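Local coordinates for protein Dok-7 (Mus musculus, PDB 3ML4) that acts as a dimeric cytoplasmic adaptor that activates the receptor tyrosine kinase MuSK in neuromuscular synapse formation, its PH domain binding phosphoinositides, at residues 125-130 against 180-185; 140-145 against 154-159; 160-165 against 172-177; 164-169 against 192-197. All coordinates share one frame; numbering follows the deposited sequence.

Overall arrangement
All four contacts lie in the IRS-type PTB domain, which follows the PH domain in the chain. From the N terminus, interaction 1 opens first, in the loop after strand 115-122, and closes last but one, at 180-185; interactions 2 and 3 both fall within the loop it spans. These two are hairpins in series: 140-145 with 154-159, then 160-165 with 172-177, at opposite edges of the sheet and meeting in the core through Trp156 against Phe173. Interaction 4 starts from the second hairpin, sharing Tyr164 and Gly165 with interaction 3, and closes on helix 193-203, so it crosses interaction 1 along the chain. Together they join two hairpins of one antiparallel sheet with a surface loop and helix 193-203.

Interaction 1 (125-130 against 180-185)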
loop_
_atom_site.group_PDB
_atom_site.type_symbol
_atom_site.label_atom_id
_atom_site.label_comp_id
_atom_site.label_asym_id
_atom_site.label_seq_id
_atom_site.Cartn_x
_atom_site.Cartn_y
_atom_site.Cartn_z
ATOM N N GLY B 125 -9.010 -22.699 -25.891
ATOM C CA GLY B 125 -8.606 -21.937 -27.072
ATOM C C GLY B 125 -7.349 -21.106 -26.886
ATOM O O GLY B 125 -6.674 -20.764 -27.858
ATOM N N THR B 126 -7.034 -20.780 -25.637
ATOM C CA THR B 126 -5.927 -19.883 -25.330
ATOM C C THR B 126 -4.751 -20.625 -24.686
ATOM O O THR B 126 -4.765 -21.849 -24.600
ATOM C CB THR B 126 -6.391 -18.734 -24.401
ATOM O OG1 THR B 126 -6.546 -19.222 -23.063
ATOM C CG2 THR B 126 -7.714 -18.132 -24.889
ATOM N N LYS B 127 -3.739 -19.873 -24.250
ATOM C CA LYS B 127 -2.612 -20.409 -23.478
ATOM C C LYS B 127 -3.056 -20.969 -22.118
ATOM O O LYS B 127 -2.383 -21.823 -21.547
ATOM C CB LYS B 127 -1.553 -19.315 -23.250
ATOM C CG LYS B 127 -0.142 -19.581 -23.814
ATOM C CD LYS B 127 0.095 -18.945 -25.189
ATOM C CE LYS B 127 -0.095 -19.961 -26.321
ATOM N NZ LYS B 127 -0.174 -19.320 -27.673
ATOM N N LEU B 128 -4.184 -20.474 -21.608
ATOM C CA LEU B 128 -4.708 -20.872 -20.298
ATOM C C LEU B 128 -5.350 -22.252 -20.327
ATOM O O LEU B 128 -6.057 -22.605 -21.276
ATOM C CB LEU B 128 -5.750 -19.863 -19.792
ATOM C CG LEU B 128 -5.440 -18.373 -19.620
ATOM C CD1 LEU B 128 -6.730 -17.618 -19.375
ATOM C CD2 LEU B 128 -4.460 -18.124 -18.484
ATOM N N GLU B 129 -5.106 -23.022 -19.273
ATOM C CA GLU B 129 -5.789 -24.284 -19.063
ATOM C C GLU B 129 -7.280 -24.033 -18.882
ATOM O O GLU B 129 -7.685 -23.113 -18.170
ATOM C CB GLU B 129 -5.224 -24.980 -17.828
ATOM C CG GLU B 129 -5.672 -26.425 -17.672
ATOM C CD GLU B 129 -5.227 -27.050 -16.358
ATOM O OE1 GLU B 129 -4.547 -26.372 -15.551
ATOM O OE2 GLU B 129 -5.560 -28.235 -16.138
ATOM N N SER B 130 -8.092 -24.856 -19.528
ATOM C CA SER B 130 -9.541 -24.741 -19.424
ATOM C C SER B 130 -10.097 -25.448 -18.181
ATOM O O SER B 130 -9.395 -26.238 -17.541
ATOM C CB SER B 130 -10.206 -25.282 -20.696
ATOM O OG SER B 130 -9.901 -26.648 -20.899
ATOM N N GLY B 180 3.669 -9.524 -22.248
ATOM C CA GLY B 180 4.298 -10.401 -23.236
ATOM C C GLY B 180 3.558 -11.614 -23.764
ATOM O O GLY B 180 2.875 -11.527 -24.789
ATOM N N TYR B 181 3.728 -12.756 -23.099
ATOM C CA TYR B 181 3.059 -13.995 -23.532
ATOM C C TYR B 181 1.711 -14.201 -22.868
ATOM O O TYR B 181 1.029 -15.186 -23.139
ATOM C CB TYR B 181 3.947 -15.239 -23.355
ATOM C CG TYR B 181 4.984 -15.414 -24.446
ATOM C CD1 TYR B 181 4.800 -14.856 -25.718
ATOM C CD2 TYR B 181 6.136 -16.156 -24.217
ATOM C CE1 TYR B 181 5.756 -15.017 -26.720
ATOM C CE2 TYR B 181 7.094 -16.325 -25.210
ATOM C CZ TYR B 181 6.899 -15.757 -26.455
ATOM O OH TYR B 181 7.855 -15.934 -27.426
ATOM N N TRP B 182 1.338 -13.272 -21.995
ATOM C CA TRP B 182 -0.019 -13.231 -21.480
ATOM C C TRP B 182 -0.911 -12.277 -22.277
ATOM O O TRP B 182 -2.077 -12.073 -21.932
ATOM C CB TRP B 182 -0.037 -12.910 -19.982
ATOM C CG TRP B 182 0.255 -14.109 -19.125
ATOM C CD1 TRP B 182 1.059 -14.154 -18.019
ATOM C CD2 TRP B 182 -0.242 -15.442 -19.312
ATOM N NE1 TRP B 182 1.086 -15.427 -17.503
ATOM C CE2 TRP B 182 0.301 -16.239 -18.279
ATOM C CE3 TRP B 182 -1.094 -16.040 -20.252
ATOM C CZ2 TRP B 182 0.025 -17.603 -18.160
ATOM C CZ3 TRP B 182 -1.372 -17.393 -20.131
ATOM C CH2 TRP B 182 -0.816 -18.160 -19.088
ATOM N N ALA B 183 -0.362 -11.710 -23.351
ATOM C CA ALA B 183 -1.128 -10.853 -24.249
ATOM C C ALA B 183 -2.221 -11.653 -24.952
ATOM O O ALA B 183 -2.100 -12.870 -25.121
ATOM C CB ALA B 183 -0.215 -10.194 -25.263
ATOM N N GLY B 184 -3.295 -10.969 -25.340
ATOM C CA GLY B 184 -4.362 -11.591 -26.116
ATOM C C GLY B 184 -5.718 -11.554 -25.440
ATOM O O GLY B 184 -5.897 -10.893 -24.418
ATOM N N VAL B 185 -6.664 -12.294 -26.016
ATOM C CA VAL B 185 -8.063 -12.257 -25.611
ATOM C C VAL B 185 -8.448 -13.544 -24.870
ATOM O O VAL B 185 -8.154 -14.645 -25.332
ATOM C CB VAL B 185 -8.978 -12.027 -26.841
ATOM C CG1 VAL B 185 -10.410 -11.747 -26.412
ATOM C CG2 VAL B 185 -8.448 -10.875 -27.697
#
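Apolar packing carries this surface contact, and no hydrogen bond passes between the two segments. Trp182 presents the six-membered end of its indole to the loop 125-130. Its CZ3 is the meeting point: Leu128 CD2 lies 3.6 Å from Trp182 CZ3, and the same methyl is 3.7 Å from Trp182 CH2. The Leu128 branch crosses the ring obliquely, reaching it because CG stands anti to the carbonyl carbon (chi1 -57°). Lys127 adds the base of its side chain, with CB 3.7 Å from Trp182 CZ3, while its bent chain carries the ammonium end away. At the other end of the contact Thr126 CG2 rests 3.5 Å from the carbonyl oxygen Val185 O.

The hydrogen bonds here lie within a segment or reach outside the pair. Thr126 OG1 accepts the backbone N-H of Leu128 at 3.0 Å (148° at the hydrogen), closing an ST turn; Lys127 and Leu128, within and at the end of it, both meet the indole. The carbonyl of Trp182 is taken by Trp156 NE1, and the two indoles meet with their planes at about 50°, so the contact reaches strand 151-157. Leu128 and Thr126 also touch Phe186.

In fold terms, the loop joining strands 115-122 and 133-138 is packed against the turn joining strands 170-175 and 184-189, beside the ends of the strands they join, in the antiparallel sheet of the IRS-type PTB domain.

Interaction 2 (140-145 against 154-159)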
loop_
_atom_site.group_PDB
_atom_site.type_symbol
_atom_site.label_atom_id
_atom_site.label_comp_id
_atom_site.label_asym_id
_atom_site.label_seq_id
_atom_site.Cartn_x
_atom_site.Cartn_y
_atom_site.Cartn_z
ATOM N N ASP B 140 -3.995 -3.964 -7.838
ATOM C CA ASP B 140 -3.463 -3.613 -9.152
ATOM C C ASP B 140 -3.204 -4.830 -10.053
ATOM O O ASP B 140 -2.838 -4.671 -11.220
ATOM C CB ASP B 140 -2.195 -2.748 -9.014
ATOM C CG ASP B 140 -1.377 -3.075 -7.756
ATOM O OD1 ASP B 140 -0.687 -2.164 -7.238
ATOM O OD2 ASP B 140 -1.423 -4.232 -7.281
ATOM N N ILE B 141 -3.411 -6.033 -9.512
ATOM C CA ILE B 141 -3.151 -7.271 -10.253
ATOM C C ILE B 141 -4.360 -8.203 -10.410
ATOM O O ILE B 141 -5.206 -8.325 -9.520
ATOM C CB ILE B 141 -1.950 -8.063 -9.675
ATOM C CG1 ILE B 141 -2.109 -8.281 -8.167
ATOM C CG2 ILE B 141 -0.646 -7.359 -10.012
ATOM C CD1 ILE B 141 -1.120 -9.286 -7.559
ATOM N N LEU B 142 -4.423 -8.848 -11.569
ATOM C CA LEU B 142 -5.443 -9.840 -11.862
ATOM C C LEU B 142 -4.788 -11.202 -11.997
ATOM O O LEU B 142 -3.759 -11.353 -12.652
ATOM C CB LEU B 142 -6.205 -9.491 -13.144
ATOM C CG LEU B 142 -7.438 -10.344 -13.474
ATOM C CD1 LEU B 142 -8.614 -9.988 -12.564
ATOM C CD2 LEU B 142 -7.822 -10.197 -14.946
ATOM N N VAL B 143 -5.406 -12.191 -11.372
ATOM C CA VAL B 143 -4.856 -13.529 -11.310
ATOM C C VAL B 143 -5.955 -14.563 -11.542
ATOM O O VAL B 143 -7.102 -14.371 -11.137
ATOM C CB VAL B 143 -4.115 -13.743 -9.953
ATOM C CG1 VAL B 143 -4.273 -15.154 -9.406
ATOM C CG2 VAL B 143 -2.654 -13.381 -10.097
ATOM N N LEU B 144 -5.598 -15.642 -12.224
ATOM C CA LEU B 144 -6.439 -16.829 -12.275
ATOM C C LEU B 144 -5.795 -17.926 -11.440
ATOM O O LEU B 144 -4.578 -18.095 -11.475
ATOM C CB LEU B 144 -6.666 -17.287 -13.724
ATOM C CG LEU B 144 -7.952 -16.779 -14.384
ATOM C CD1 LEU B 144 -7.922 -16.962 -15.895
ATOM C CD2 LEU B 144 -9.188 -17.458 -13.796
ATOM N N ALA B 145 -6.606 -18.659 -10.685
ATOM C CA ALA B 145 -6.081 -19.684 -9.777
ATOM C C ALA B 145 -6.860 -20.992 -9.839
ATOM O O ALA B 145 -8.083 -20.994 -9.982
ATOM C CB ALA B 145 -6.020 -19.156 -8.341
ATOM N N GLY B 154 -2.254 -17.659 -14.406
ATOM C CA GLY B 154 -2.335 -16.496 -15.285
ATOM C C GLY B 154 -2.342 -15.230 -14.458
ATOM O O GLY B 154 -3.037 -15.162 -13.445
ATOM N N GLN B 155 -1.560 -14.238 -14.882
ATOM C CA GLN B 155 -1.428 -12.976 -14.146
ATOM C C GLN B 155 -1.283 -11.755 -15.057
ATOM O O GLN B 155 -0.544 -11.783 -16.039
ATOM C CB GLN B 155 -0.257 -13.038 -13.160
ATOM C CG GLN B 155 1.107 -13.279 -13.806
ATOM C CD GLN B 155 2.246 -13.271 -12.800
ATOM O OE1 GLN B 155 2.940 -14.271 -12.626
ATOM N NE2 GLN B 155 2.437 -12.140 -12.128
ATOM N N TRP B 156 -1.993 -10.685 -14.713
ATOM C CA TRP B 156 -1.961 -9.435 -15.468
ATOM C C TRP B 156 -1.996 -8.260 -14.500
ATOM O O TRP B 156 -2.663 -8.331 -13.468
ATOM C CB TRP B 156 -3.178 -9.329 -16.402
ATOM C CG TRP B 156 -3.385 -10.486 -17.355
ATOM C CD1 TRP B 156 -3.009 -10.541 -18.665
ATOM C CD2 TRP B 156 -4.022 -11.742 -17.070
ATOM N NE1 TRP B 156 -3.369 -11.750 -19.217
ATOM C CE2 TRP B 156 -3.988 -12.507 -18.259
ATOM C CE3 TRP B 156 -4.611 -12.296 -15.927
ATOM C CZ2 TRP B 156 -4.520 -13.802 -18.337
ATOM C CZ3 TRP B 156 -5.141 -13.579 -16.003
ATOM C CH2 TRP B 156 -5.091 -14.319 -17.204
ATOM N N LYS B 157 -1.276 -7.187 -14.825
ATOM C CA LYS B 157 -1.569 -5.877 -14.248
ATOM C C LYS B 157 -2.859 -5.417 -14.903
ATOM O O LYS B 157 -2.999 -5.515 -16.127
ATOM C CB LYS B 157 -0.479 -4.852 -14.569
ATOM C CG LYS B 157 0.811 -4.954 -13.771
ATOM C CD LYS B 157 1.525 -3.601 -13.758
ATOM C CE LYS B 157 2.997 -3.713 -14.150
ATOM N NZ LYS B 157 3.784 -4.639 -13.277
ATOM N N LEU B 158 -3.798 -4.913 -14.106
ATOM C CA LEU B 158 -5.011 -4.300 -14.654
ATOM C C LEU B 158 -4.731 -3.154 -15.635
ATOM O O LEU B 158 -5.467 -2.971 -16.601
ATOM C CB LEU B 158 -5.941 -3.831 -13.536
ATOM C CG LEU B 158 -7.269 -4.589 -13.459
ATOM C CD1 LEU B 158 -7.093 -5.999 -12.904
ATOM C CD2 LEU B 158 -8.274 -3.807 -12.632
ATOM N N SER B 159 -3.653 -2.410 -15.392
ATOM C CA SER B 159 -3.278 -1.274 -16.235
ATOM C C SER B 159 -2.754 -1.687 -17.623
ATOM O O SER B 159 -2.537 -0.839 -18.497
ATOM C CB SER B 159 -2.262 -0.377 -15.505
ATOM O OG SER B 159 -1.084 -1.094 -15.177
#
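Strands 141-145 and 154-157 run antiparallel, 167° between their directions and 4.6 Å between their axes at closest approach, as the paired arms of a beta hairpin in the sheet of the PTB domain. Leu142 and Trp156 form a hydrogen-bonded pair: Leu142 N meets Trp156 O at 2.6 Å, nearly along the C=O axis, and Trp156 N returns to Leu142 O at 2.8 Å, in the carbonyl plane. Ile141 with Lys157 and Val143 with Gln155 are the flanking non-hydrogen-bonded pairs. Past the strand, Leu158 N is held by Asp140 O at 3.1 Å, from above the carbonyl plane, so the start of the 3-10 turn stays tied to the hairpin.

Leu142, Leu144 and Trp156 share one face, which is turned to the domain core. The indole of Trp156, with CG beside its own backbone N (chi1 -55°), runs back along the strand over Gly154, where no side chain obstructs it. Leu142 CD2 approaches Trp156 CE3 obliquely at 4.0 Å, and Leu144 CD1 comes to the ring edge at Trp156 CH2. Phe173 and Phe186 meet the same indole edge-to-face, and its NE1 is satisfied by the carbonyl oxygen of Trp182. Leu142 packs on Phe200 and Leu158 on Ile203 of helix 193-203. On the other face Val143 and Gln155 lie side by side, pointing the same way, with Val143 CG2 3.9 Å from Gln155 CB. Leu158 CD1 packs on Leu142 CB at 3.6 Å.

Interaction 3 (160-165 against 172-177); sequences DLRRYG and IFEGGT
Ile172 O is gripped twice from the facing strand: by the N-H of Gly165 at 2.8 Å, nearly along the C=O axis, and by the weaker CA-H of Tyr164, whose CA is 3.1 Å from Ile172 O. Ile172 N answers to Gly165 O at 2.9 Å, so this hydrogen-bonded pair is closed from both sides. The strands are almost exactly antiparallel (178°). Farther along, Glu174 N binds Arg163 O at 2.8 Å from above the carbonyl plane, and Gly176 N binds Asp160 O nearly along the C=O axis.

On one face Glu174, extended with CG anti to its backbone N (chi1 180°), holds its carboxylate between two arginines. The bent chain of Arg163 lies alongside it, and NE donates to Glu174 OE1 at 3.0 Å, with the two flat groups turned 78° apart. Arg162 crosses obliquely on its extended chain; its NE stands 3.9 Å from Glu174 OE2, a long charge-only bridge, since the oxygen lies well off the guanidinium plane. The shared negative charge probably helps hold both guanidinium groups. On the opposite face of the sheet, Tyr164 CB and Phe173 CB touch at 3.8 Å, and Leu161 CD1 reaches toward the Phe173 ring.

Leu161 O hydrogen-bonds the bound MuSK peptide, and Thr177 OG1 binds a modified side chain of that peptide, probably a phosphotyrosine. Arg163 and Tyr164 pair antiparallel with its backbone. Strand 161-167 of this hairpin is the edge strand that the peptide extends, the binding mode characteristic of PTB domains.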
loop_
_atom_site.group_PDB
_atom_site.type_symbol
_atom_site.label_atom_id
_atom_site.label_comp_id
_atom_site.label_asym_id
_atom_site.label_seq_id
_atom_site.Cartn_x
_atom_site.Cartn_y
_atom_site.Cartn_z
ATOM N N ASP B 160 -2.566 -2.991 -17.820
ATOM C CA ASP B 160 -2.046 -3.516 -19.077
ATOM C C ASP B 160 -3.134 -4.193 -19.919
ATOM O O ASP B 160 -2.855 -4.750 -20.982
ATOM C CB ASP B 160 -0.891 -4.479 -18.800
ATOM C CG ASP B 160 0.296 -3.797 -18.143
ATOM O OD1 ASP B 160 0.385 -2.551 -18.200
ATOM O OD2 ASP B 160 1.153 -4.503 -17.576
ATOM N N LEU B 161 -4.371 -4.138 -19.437
ATOM C CA LEU B 161 -5.527 -4.643 -20.175
ATOM C C LEU B 161 -6.056 -3.592 -21.149
ATOM O O LEU B 161 -6.337 -2.464 -20.749
ATOM C CB LEU B 161 -6.635 -5.037 -19.196
ATOM C CG LEU B 161 -6.814 -6.477 -18.717
ATOM C CD1 LEU B 161 -5.515 -7.282 -18.660
ATOM C CD2 LEU B 161 -7.498 -6.446 -17.362
ATOM N N ARG B 162 -6.189 -3.965 -22.422
ATOM C CA ARG B 162 -6.735 -3.060 -23.445
ATOM C C ARG B 162 -8.227 -2.876 -23.248
ATOM O O ARG B 162 -8.728 -1.755 -23.200
ATOM C CB ARG B 162 -6.522 -3.601 -24.861
ATOM C CG ARG B 162 -5.096 -3.938 -25.234
ATOM C CD ARG B 162 -4.886 -3.807 -26.740
ATOM N NE ARG B 162 -3.656 -4.467 -27.184
ATOM C CZ ARG B 162 -3.025 -4.198 -28.324
ATOM N NH1 ARG B 162 -3.491 -3.266 -29.149
ATOM N NH2 ARG B 162 -1.918 -4.855 -28.635
ATOM N N ARG B 163 -8.922 -4.003 -23.139
ATOM C CA ARG B 163 -10.371 -4.051 -23.184
ATOM C C ARG B 163 -10.869 -5.131 -22.243
ATOM O O ARG B 163 -10.124 -6.044 -21.876
ATOM C CB ARG B 163 -10.829 -4.369 -24.615
ATOM C CG ARG B 163 -11.032 -3.153 -25.509
ATOM C CD ARG B 163 -10.251 -3.250 -26.824
ATOM N NE ARG B 163 -10.423 -4.532 -27.507
ATOM C CZ ARG B 163 -11.079 -4.700 -28.656
ATOM N NH1 ARG B 163 -11.633 -3.662 -29.273
ATOM N NH2 ARG B 163 -11.175 -5.915 -29.193
ATOM N N TYR B 164 -12.131 -5.011 -21.854
ATOM C CA TYR B 164 -12.814 -6.023 -21.064
ATOM C C TYR B 164 -14.302 -5.713 -21.083
ATOM O O TYR B 164 -14.695 -4.583 -21.366
ATOM C CB TYR B 164 -12.292 -6.060 -19.618
ATOM C CG TYR B 164 -12.448 -4.747 -18.883
ATOM C CD1 TYR B 164 -13.674 -4.371 -18.343
ATOM C CD2 TYR B 164 -11.365 -3.881 -18.733
ATOM C CE1 TYR B 164 -13.825 -3.168 -17.689
ATOM C CE2 TYR B 164 -11.505 -2.669 -18.065
ATOM C CZ TYR B 164 -12.735 -2.320 -17.550
ATOM O OH TYR B 164 -12.882 -1.125 -16.888
ATOM N N GLY B 165 -15.127 -6.710 -20.779
ATOM C CA GLY B 165 -16.559 -6.483 -20.677
ATOM C C GLY B 165 -17.383 -7.712 -20.360
ATOM O O GLY B 165 -16.978 -8.838 -20.650
ATOM N N ILE B 172 -15.281 -11.232 -20.813
ATOM C CA ILE B 172 -14.119 -11.235 -21.699
ATOM C C ILE B 172 -13.139 -10.150 -21.269
ATOM O O ILE B 172 -13.552 -9.036 -20.952
ATOM C CB ILE B 172 -14.534 -11.003 -23.188
ATOM C CG1 ILE B 172 -15.425 -12.146 -23.693
ATOM C CG2 ILE B 172 -13.306 -10.846 -24.088
ATOM C CD1 ILE B 172 -16.161 -11.838 -25.002
ATOM N N PHE B 173 -11.849 -10.478 -21.250
ATOM C CA PHE B 173 -10.814 -9.457 -21.092
ATOM C C PHE B 173 -9.620 -9.668 -22.034
ATOM O O PHE B 173 -9.295 -10.801 -22.393
ATOM C CB PHE B 173 -10.374 -9.322 -19.626
ATOM C CG PHE B 173 -9.596 -10.494 -19.099
ATOM C CD1 PHE B 173 -10.251 -11.606 -18.584
ATOM C CD2 PHE B 173 -8.203 -10.475 -19.088
ATOM C CE1 PHE B 173 -9.530 -12.691 -18.084
ATOM C CE2 PHE B 173 -7.474 -11.559 -18.586
ATOM C CZ PHE B 173 -8.140 -12.664 -18.084
ATOM N N GLU B 174 -8.983 -8.569 -22.435
ATOM C CA GLU B 174 -7.833 -8.629 -23.326
ATOM C C GLU B 174 -6.588 -7.971 -22.725
ATOM O O GLU B 174 -6.611 -6.802 -22.346
ATOM C CB GLU B 174 -8.169 -8.010 -24.687
ATOM C CG GLU B 174 -7.009 -8.032 -25.680
ATOM C CD GLU B 174 -7.262 -7.208 -26.935
ATOM O OE1 GLU B 174 -8.360 -6.618 -27.076
ATOM O OE2 GLU B 174 -6.349 -7.154 -27.787
ATOM N N GLY B 175 -5.504 -8.735 -22.641
ATOM C CA GLY B 175 -4.212 -8.200 -22.225
ATOM C C GLY B 175 -3.416 -7.693 -23.415
ATOM O O GLY B 175 -3.351 -8.351 -24.458
ATOM N N GLY B 176 -2.798 -6.527 -23.253
ATOM C CA GLY B 176 -2.055 -5.895 -24.331
ATOM C C GLY B 176 -0.603 -6.313 -24.450
ATOM O O GLY B 176 -0.159 -7.269 -23.807
ATOM N N THR B 177 0.130 -5.577 -25.281
ATOM C CA THR B 177 1.560 -5.800 -25.523
ATOM C C THR B 177 2.383 -5.820 -24.242
ATOM O O THR B 177 3.291 -6.632 -24.105
ATOM C CB THR B 177 2.124 -4.753 -26.518
ATOM O OG1 THR B 177 1.619 -5.036 -27.827
ATOM C CG2 THR B 177 3.646 -4.769 -26.557
#

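Interaction 4 (164-169 against 192-197)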
loop_
_atom_site.group_PDB
_atom_site.type_symbol
_atom_site.label_atom_id
_atom_site.label_comp_id
_atom_site.label_asym_id
_atom_site.label_seq_id
_atom_site.Cartn_x
_atom_site.Cartn_y
_atom_site.Cartn_z
ATOM N N TYR B 164 -12.131 -5.011 -21.854
ATOM C CA TYR B 164 -12.814 -6.023 -21.064
ATOM C C TYR B 164 -14.302 -5.713 -21.083
ATOM O O TYR B 164 -14.695 -4.583 -21.366
ATOM C CB TYR B 164 -12.292 -6.060 -19.618
ATOM C CG TYR B 164 -12.448 -4.747 -18.883
ATOM C CD1 TYR B 164 -13.674 -4.371 -18.343
ATOM C CD2 TYR B 164 -11.365 -3.881 -18.733
ATOM C CE1 TYR B 164 -13.825 -3.168 -17.689
ATOM C CE2 TYR B 164 -11.505 -2.669 -18.065
ATOM C CZ TYR B 164 -12.735 -2.320 -17.550
ATOM O OH TYR B 164 -12.882 -1.125 -16.888
ATOM N N GLY B 165 -15.127 -6.710 -20.779
ATOM C CA GLY B 165 -16.559 -6.483 -20.677
ATOM C C GLY B 165 -17.383 -7.712 -20.360
ATOM O O GLY B 165 -16.978 -8.838 -20.650
ATOM N N ALA B 166 -18.543 -7.475 -19.750
ATOM C CA ALA B 166 -19.528 -8.514 -19.489
ATOM C C ALA B 166 -20.183 -8.960 -20.784
ATOM O O ALA B 166 -20.401 -8.151 -21.688
ATOM C CB ALA B 166 -20.590 -8.007 -18.518
ATOM N N VAL B 167 -20.497 -10.250 -20.858
ATOM C CA VAL B 167 -21.250 -10.833 -21.971
ATOM C C VAL B 167 -22.256 -11.837 -21.398
ATOM O O VAL B 167 -22.123 -12.232 -20.236
ATOM C CB VAL B 167 -20.317 -11.530 -23.011
ATOM C CG1 VAL B 167 -19.546 -10.502 -23.847
ATOM C CG2 VAL B 167 -19.357 -12.503 -22.332
ATOM N N PRO B 168 -23.277 -12.239 -22.192
ATOM C CA PRO B 168 -24.177 -13.318 -21.761
ATOM C C PRO B 168 -23.416 -14.484 -21.145
ATOM O O PRO B 168 -22.508 -15.030 -21.777
ATOM C CB PRO B 168 -24.842 -13.755 -23.070
ATOM C CG PRO B 168 -24.900 -12.510 -23.875
ATOM C CD PRO B 168 -23.676 -11.693 -23.508
ATOM N N ASN B 169 -23.769 -14.823 -19.906
ATOM C CA ASN B 169 -23.158 -15.929 -19.140
ATOM C C ASN B 169 -21.622 -15.943 -19.084
ATOM O O ASN B 169 -21.006 -16.995 -18.908
ATOM C CB ASN B 169 -23.707 -17.294 -19.609
ATOM C CG ASN B 169 -23.558 -18.400 -18.543
ATOM O OD1 ASN B 169 -23.177 -18.139 -17.390
ATOM N ND2 ASN B 169 -23.862 -19.641 -18.935
ATOM N N GLU B 192 -21.554 -13.685 -13.087
ATOM C CA GLU B 192 -21.231 -12.434 -12.400
ATOM C C GLU B 192 -20.411 -11.461 -13.255
ATOM O O GLU B 192 -19.634 -10.664 -12.733
ATOM C CB GLU B 192 -20.517 -12.729 -11.071
ATOM C CG GLU B 192 -21.303 -13.622 -10.117
ATOM C CD GLU B 192 -20.488 -14.034 -8.918
ATOM O OE1 GLU B 192 -19.496 -14.768 -9.101
ATOM O OE2 GLU B 192 -20.835 -13.627 -7.787
ATOM N N GLY B 193 -20.604 -11.526 -14.568
ATOM C CA GLY B 193 -19.845 -10.708 -15.504
ATOM C C GLY B 193 -20.084 -9.223 -15.337
ATOM O O GLY B 193 -19.149 -8.426 -15.438
ATOM N N GLU B 194 -21.343 -8.860 -15.100
ATOM C CA GLU B 194 -21.737 -7.481 -14.815
ATOM C C GLU B 194 -21.046 -6.966 -13.544
ATOM O O GLU B 194 -20.593 -5.823 -13.505
ATOM C CB GLU B 194 -23.260 -7.370 -14.687
ATOM C CG GLU B 194 -24.010 -7.295 -16.024
ATOM C CD GLU B 194 -25.529 -7.408 -15.861
ATOM O OE1 GLU B 194 -26.239 -6.396 -16.058
ATOM O OE2 GLU B 194 -26.013 -8.510 -15.521
ATOM N N GLN B 195 -20.962 -7.817 -12.523
ATOM C CA GLN B 195 -20.222 -7.506 -11.298
ATOM C C GLN B 195 -18.722 -7.392 -11.526
ATOM O O GLN B 195 -18.066 -6.555 -10.910
ATOM C CB GLN B 195 -20.492 -8.547 -10.213
ATOM C CG GLN B 195 -21.693 -8.224 -9.357
ATOM C CD GLN B 195 -22.252 -9.429 -8.632
ATOM O OE1 GLN B 195 -21.522 -10.359 -8.270
ATOM N NE2 GLN B 195 -23.562 -9.419 -8.410
HETATM N N MSE B 196 -18.184 -8.228 -12.410
HETATM C CA MSE B 196 -16.758 -8.199 -12.710
HETATM C C MSE B 196 -16.367 -6.942 -13.480
HETATM O O MSE B 196 -15.363 -6.305 -13.166
HETATM C CB MSE B 196 -16.329 -9.455 -13.474
HETATM C CG MSE B 196 -16.330 -10.711 -12.622
HETATM SE SE MSE B 196 -16.129 -12.361 -13.655
HETATM C CE MSE B 196 -17.448 -13.396 -12.695
ATOM N N SER B 197 -17.182 -6.597 -14.474
ATOM C CA SER B 197 -16.944 -5.448 -15.343
ATOM C C SER B 197 -17.035 -4.132 -14.570
ATOM O O SER B 197 -16.230 -3.216 -14.783
ATOM C CB SER B 197 -17.948 -5.455 -16.499
ATOM O OG SER B 197 -17.518 -4.619 -17.555
HETATM O O HOH W 1 -19.335 -4.774 -20.130
#
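Ser197, on the first turns of helix 193-203, points its side chain at strand 164-167. Its CB sits 3.9 Å from Ala166 N, with the methyl Ala166 CB slightly farther off. OG then swings anti to the serine's own backbone N (chi1 -163°), which brings it over the backbone of the strand, 3.8 Å from Gly165 CA. The hydroxyl does not bond the strand directly. A water bridges instead: Ala166 N donates to it at 2.8 Å, and Ser197 OG is 3.2 Å from the same water. At its tip OG also lies in the plane of the Tyr164 ring, at the edge, 3.9 Å from Tyr164 CD1.

The helix runs nearly antiparallel to the strand, at 161°, with the axes 6.8 Å apart at closest approach. A C-terminal helix against the edge strand, with the peptide groove between them, is characteristic of PTB domains; here Ser197 also packs on a polar side chain of the bound peptide.

One helical turn before Ser197, Gly193 meets the methyl of Ala166. Ala166 CB lies against the first turn, 3.4 Å from Gly193 O, the carbonyl that also accepts Ser197 N within the helix. Gly193, without a side chain, faces the methyl here. Glu192 occupies the N-cap position, and its own N-H is held by Ser190 OG. Farther up the helix, Phe200 meets the Tyr164 ring edge-to-face and Asp201 OD1 hydrogen-bonds Tyr164 OH.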